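Local atomic coordinates of gamma-glutamyl phosphate reductase (Saccharomyces cerevisiae, PDB entry 1VLU), a protein that catalyses the NADPH-dependent reduction of L-gamma-glutamyl phosphate to the corresponding semialdehyde and phosphate, the second step from glutamate in proline biosynthesis. Residues D249-L252 with I253-K256; T374-K377 with A378-E381. One frame throughout, in Å; residues are numbered along the deposited sequence.

Contact 1 of 2, residues D249-L252 with I253-K256; sequences DADL and IKAK
Asp-251 and Lys-254 meet where the chain turns from a loop into helix 252-261, and the carboxylate of Asp-251 takes up one of the amide hydrogens at that helix end. Its OD1 accepts from Lys-254 N at 3.0 Å in a nearly straight bond (169° at the hydrogen); the donor comes to the anti side of the oxygen and lies 28° out of the carboxylate plane. With CG trans to the Asp-251 nitrogen (chi1 -178°), the carboxylate swings forward over the start of the helix. The negative group there is probably stabilised by the helix dipole. Two regular helical bonds follow, Ala-255 N to Asp-251 O (2.8 Å) and Lys-256 N to Leu-252 O (3.0 Å). The carbonyls of Asp-251 and Leu-252 are thus both engaged.

The extended side chain of Lys-254 runs back beside Asp-251, its CD 4.1 Å from Asp-251 CB. Its ammonium group is held by a salt bridge to Glu-375, while Asp-251 OD2 stays 4.6 Å from Lys-254 NZ, beyond salt-bridge range, though probably near enough for the opposite charges to be felt. The extended side chain of Lys-256 passes Leu-252 O with its CB and CG and crosses the leucine at an angle, CE 4.0 Å from CD1 of Leu-252, before NZ pairs with Glu-287 on helix 285-296. On the inner side, Ala-250 and Ala-255 bring their CB atoms to 4.4 Å, and both lean on Val-373 and Phe-282. An aspartate N-cap of this kind opens the helix that follows strand 242-246 in the parallel alpha/beta domain of this aldehyde dehydrogenase-like enzyme.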
ATOM      1  N   ASP A 249      17.209  24.374 -22.285  1.00 46.18           N
ATOM      2  CA  ASP A 249      17.685  23.972 -23.610  1.00 46.83           C
ATOM      3  C   ASP A 249      16.784  22.977 -24.341  1.00 46.04           C
ATOM      4  O   ASP A 249      17.258  22.254 -25.226  1.00 47.26           O
ATOM      5  CB  ASP A 249      19.091  23.391 -23.519  1.00 47.52           C
ATOM      6  CG  ASP A 249      20.057  24.323 -22.831  1.00 55.68           C
ATOM      7  OD1 ASP A 249      20.000  25.550 -23.082  1.00 62.89           O
ATOM      8  OD2 ASP A 249      20.884  23.822 -22.043  1.00 63.78           O
ATOM      9  N   ALA A 250      15.503  22.933 -23.972  1.00 42.53           N
ATOM     10  CA  ALA A 250      14.490  22.251 -24.770  1.00 42.71           C
ATOM     11  C   ALA A 250      14.459  22.748 -26.214  1.00 44.54           C
ATOM     12  O   ALA A 250      14.433  23.959 -26.474  1.00 45.54           O
ATOM     13  CB  ALA A 250      13.113  22.417 -24.150  1.00 40.27           C
ATOM     14  N   ASP A 251      14.493  21.808 -27.154  1.00 46.37           N
ATOM     15  CA  ASP A 251      14.151  22.095 -28.539  1.00 45.88           C
ATOM     16  C   ASP A 251      12.653  22.391 -28.593  1.00 46.95           C
ATOM     17  O   ASP A 251      11.841  21.634 -28.025  1.00 47.24           O
ATOM     18  CB  ASP A 251      14.488  20.898 -29.418  1.00 45.97           C
ATOM     19  CG  ASP A 251      14.197  21.149 -30.889  1.00 50.74           C
ATOM     20  OD1 ASP A 251      13.005  21.246 -31.267  1.00 54.57           O
ATOM     21  OD2 ASP A 251      15.171  21.235 -31.667  1.00 51.72           O
ATOM     22  N   LEU A 252      12.296  23.483 -29.265  1.00 46.78           N
ATOM     23  CA  LEU A 252      10.917  23.976 -29.291  1.00 47.63           C
ATOM     24  C   LEU A 252       9.964  23.122 -30.138  1.00 49.38           C
ATOM     25  O   LEU A 252       8.812  22.908 -29.743  1.00 49.31           O
ATOM     26  CB  LEU A 252      10.871  25.448 -29.724  1.00 48.72           C
ATOM     27  CG  LEU A 252       9.522  26.172 -29.894  1.00 48.94           C
ATOM     28  CD1 LEU A 252       8.832  26.526 -28.564  1.00 44.86           C
ATOM     29  CD2 LEU A 252       9.731  27.407 -30.725  1.00 44.77           C
ATOM     30  N   ILE A 253      10.438  22.640 -31.284  1.00 50.73           N
ATOM     31  CA  ILE A 253       9.655  21.730 -32.124  1.00 52.83           C
ATOM     32  C   ILE A 253       9.365  20.424 -31.366  1.00 53.15           C
ATOM     33  O   ILE A 253       8.209  19.993 -31.304  1.00 55.25           O
ATOM     34  CB  ILE A 253      10.353  21.440 -33.485  1.00 53.75           C
ATOM     35  CG1 ILE A 253      10.436  22.719 -34.333  1.00 53.17           C
ATOM     36  CG2 ILE A 253       9.634  20.301 -34.241  1.00 52.61           C
ATOM     37  CD1 ILE A 253      11.710  22.821 -35.172  1.00 55.22           C
ATOM     38  N   LYS A 254      10.401  19.816 -30.779  1.00 52.41           N
ATOM     39  CA  LYS A 254      10.223  18.621 -29.935  1.00 51.56           C
ATOM     40  C   LYS A 254       9.331  18.885 -28.731  1.00 50.55           C
ATOM     41  O   LYS A 254       8.455  18.089 -28.427  1.00 51.84           O
ATOM     42  CB  LYS A 254      11.553  18.074 -29.447  1.00 51.34           C
ATOM     43  CG  LYS A 254      12.374  17.388 -30.493  1.00 50.23           C
ATOM     44  CD  LYS A 254      13.659  16.911 -29.850  1.00 52.59           C
ATOM     45  CE  LYS A 254      14.759  16.801 -30.868  1.00 55.26           C
ATOM     46  NZ  LYS A 254      16.070  16.997 -30.215  1.00 58.32           N
ATOM     47  N   ALA A 255       9.557  20.001 -28.047  1.00 49.04           N
ATOM     48  CA  ALA A 255       8.766  20.350 -26.870  1.00 48.20           C
ATOM     49  C   ALA A 255       7.275  20.452 -27.200  1.00 49.79           C
ATOM     50  O   ALA A 255       6.429  20.078 -26.388  1.00 49.28           O
ATOM     51  CB  ALA A 255       9.269  21.667 -26.259  1.00 48.03           C
ATOM     52  N   LYS A 256       6.974  20.965 -28.395  1.00 49.87           N
ATOM     53  CA  LYS A 256       5.607  21.131 -28.863  1.00 50.31           C
ATOM     54  C   LYS A 256       4.942  19.811 -29.192  1.00 50.38           C
ATOM     55  O   LYS A 256       3.808  19.581 -28.784  1.00 50.24           O
ATOM     56  CB  LYS A 256       5.561  22.044 -30.093  1.00 51.11           C
ATOM     57  CG  LYS A 256       5.500  23.522 -29.770  1.00 47.76           C
ATOM     58  CD  LYS A 256       5.581  24.336 -31.037  1.00 42.93           C
ATOM     59  CE  LYS A 256       5.531  25.823 -30.722  1.00 52.63           C
ATOM     60  NZ  LYS A 256       5.704  26.692 -31.934  1.00 50.88           N
TER

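Contact 2 of 2, residues T374-K377 with A378-E381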
ATOM      1  N   THR A 374      15.065  18.282 -23.471  1.00 42.09           N
ATOM      2  CA  THR A 374      16.279  19.090 -23.448  1.00 42.36           C
ATOM      3  C   THR A 374      17.264  18.590 -24.497  1.00 44.60           C
ATOM      4  O   THR A 374      17.211  17.421 -24.885  1.00 46.02           O
ATOM      5  CB  THR A 374      16.937  19.110 -22.032  1.00 42.63           C
ATOM      6  OG1 THR A 374      17.919  20.151 -21.963  1.00 39.23           O
ATOM      7  CG2 THR A 374      17.574  17.773 -21.693  1.00 33.19           C
ATOM      8  N   GLU A 375      18.145  19.481 -24.948  1.00 45.20           N
ATOM      9  CA  GLU A 375      19.297  19.116 -25.785  1.00 47.53           C
ATOM     10  C   GLU A 375      20.576  19.022 -24.949  1.00 48.52           C
ATOM     11  O   GLU A 375      21.614  18.569 -25.425  1.00 48.54           O
ATOM     12  CB  GLU A 375      19.490  20.128 -26.926  1.00 47.50           C
ATOM     13  CG  GLU A 375      18.343  20.168 -27.952  1.00 50.91           C
ATOM     14  CD  GLU A 375      17.961  18.789 -28.500  1.00 53.98           C
ATOM     15  OE1 GLU A 375      18.829  18.113 -29.098  1.00 52.40           O
ATOM     16  OE2 GLU A 375      16.784  18.386 -28.335  1.00 51.37           O
ATOM     17  N   ASN A 376      20.478  19.459 -23.695  1.00 49.91           N
ATOM     18  CA  ASN A 376      21.565  19.388 -22.724  1.00 50.97           C
ATOM     19  C   ASN A 376      21.666  17.977 -22.097  1.00 51.73           C
ATOM     20  O   ASN A 376      20.788  17.556 -21.341  1.00 52.59           O
ATOM     21  CB  ASN A 376      21.332  20.465 -21.657  1.00 50.07           C
ATOM     22  CG  ASN A 376      22.578  20.799 -20.879  1.00 48.54           C
ATOM     23  OD1 ASN A 376      23.207  19.933 -20.284  1.00 50.46           O
ATOM     24  ND2 ASN A 376      22.931  22.073 -20.861  1.00 47.70           N
ATOM     25  N   LYS A 377      22.730  17.244 -22.418  1.00 52.61           N
ATOM     26  CA  LYS A 377      22.880  15.859 -21.958  1.00 51.62           C
ATOM     27  C   LYS A 377      23.197  15.756 -20.471  1.00 50.93           C
ATOM     28  O   LYS A 377      22.755  14.817 -19.812  1.00 50.05           O
ATOM     29  CB  LYS A 377      23.925  15.105 -22.788  1.00 52.96           C
ATOM     30  CG  LYS A 377      23.622  15.104 -24.283  1.00 56.25           C
ATOM     31  CD  LYS A 377      24.836  14.665 -25.108  1.00 67.94           C
ATOM     32  CE  LYS A 377      24.652  14.940 -26.609  1.00 67.77           C
ATOM     33  NZ  LYS A 377      23.467  14.236 -27.192  1.00 64.88           N
ATOM     34  N   ALA A 378      23.953  16.717 -19.942  1.00 49.58           N
ATOM     35  CA  ALA A 378      24.294  16.714 -18.522  1.00 48.18           C
ATOM     36  C   ALA A 378      23.035  16.821 -17.683  1.00 47.39           C
ATOM     37  O   ALA A 378      22.909  16.155 -16.671  1.00 48.64           O
ATOM     38  CB  ALA A 378      25.266  17.832 -18.188  1.00 48.24           C
ATOM     39  N   ASN A 379      22.096  17.642 -18.135  1.00 48.51           N
ATOM     40  CA  ASN A 379      20.798  17.807 -17.485  1.00 47.46           C
ATOM     41  C   ASN A 379      19.877  16.607 -17.603  1.00 47.19           C
ATOM     42  O   ASN A 379      19.198  16.260 -16.643  1.00 47.61           O
ATOM     43  CB  ASN A 379      20.091  19.041 -18.030  1.00 48.04           C
ATOM     44  CG  ASN A 379      20.664  20.317 -17.478  1.00 49.97           C
ATOM     45  OD1 ASN A 379      21.624  20.290 -16.709  1.00 52.28           O
ATOM     46  ND2 ASN A 379      20.073  21.441 -17.848  1.00 48.29           N
ATOM     47  N   ALA A 380      19.853  15.991 -18.785  1.00 46.98           N
ATOM     48  CA  ALA A 380      19.054  14.800 -19.039  1.00 47.13           C
ATOM     49  C   ALA A 380      19.473  13.648 -18.137  1.00 48.81           C
ATOM     50  O   ALA A 380      18.615  12.968 -17.559  1.00 48.54           O
ATOM     51  CB  ALA A 380      19.170  14.402 -20.481  1.00 47.24           C
ATOM     52  N   GLU A 381      20.789  13.438 -18.021  1.00 49.20           N
ATOM     53  CA  GLU A 381      21.342  12.354 -17.218  1.00 49.25           C
ATOM     54  C   GLU A 381      21.102  12.590 -15.726  1.00 48.58           C
ATOM     55  O   GLU A 381      20.817  11.658 -14.973  1.00 48.54           O
ATOM     56  CB  GLU A 381      22.847  12.160 -17.493  1.00 49.73           C
ATOM     57  CG  GLU A 381      23.203  11.687 -18.936  1.00 60.47           C
ATOM     58  CD  GLU A 381      22.683  10.277 -19.322  1.00 70.37           C
ATOM     59  OE1 GLU A 381      22.141   9.537 -18.464  1.00 72.19           O
ATOM     60  OE2 GLU A 381      22.832   9.901 -20.508  1.00 70.57           O
TER
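Asn-376 O accepts from Ala-380 N at 3.1 Å and Lys-377 O from Glu-381 N at 3.0 Å, so residues 374-377 pass directly into the first turn of helix 377-386. The second bond is fairly straight, 164° at the hydrogen. Ahead of them the chain bends in an ST turn: Thr-374 OG1 accepts from Asn-376 N at 3.2 Å.

Asn-376 is the N-cap. Its OD1 receives Asn-379 N in a long, weak bond of 3.3 Å, while its ND2 is turned to Asp-249. The amide of Asn-379 lies against that of Asn-376, the two planes stacked only 13° apart with their CG atoms 3.9 Å from each other. Both amides are also tied down from outside, since Asn-379 ND2 donates to Asp-247, and this should restrict their rotation. An ST turn running into an asparagine N-cap thus carries the chain from strand 369-373 of the parallel sheet into the following helix.

Thr-374 is buried, and its two branches do different work. OG1 sits trans to the backbone nitrogen (chi1 -166°), where it reaches both Asn-376 N and Asp-247, whereas CG2 packs 3.9 Å from the CB of Ala-380. A valine at this position would probably leave Asn-376 N and the Asp-247 carboxylate without their hydroxyl partner and the turn less firmly fixed. Farther along, the CB and CG of Glu-381 rest against the carbonyl of Lys-377, CG 3.3 Å from Lys-377 O. The chain then bends at chi2, and its carboxylate forms a salt bridge with Arg-438 of the second subunit.

Contacts 1 and 2 are two helix starts, their centres about 13 Å apart, that follow neighbouring strands, 242-246 and 369-373, of one parallel sheet. The loops preceding the helices meet through Asp-249 O, which probably accepts a hydrogen bond from Glu-375 N at 2.9 Å. From its helix in contact 1, Lys-254 reaches across to contact 2, where its NZ forms a salt bridge with Glu-375 OE2, modelled at a doubtfully short 2.4 Å. Glu-375 OE2 also packs against Asp-251 CB, 3.6 Å away, so the glutamate borders the cap of the other helix. Each contact extends to the second subunit, weakly through Lys-254 and Asp-440 of that chain in contact 1, and by a salt bridge in contact 2.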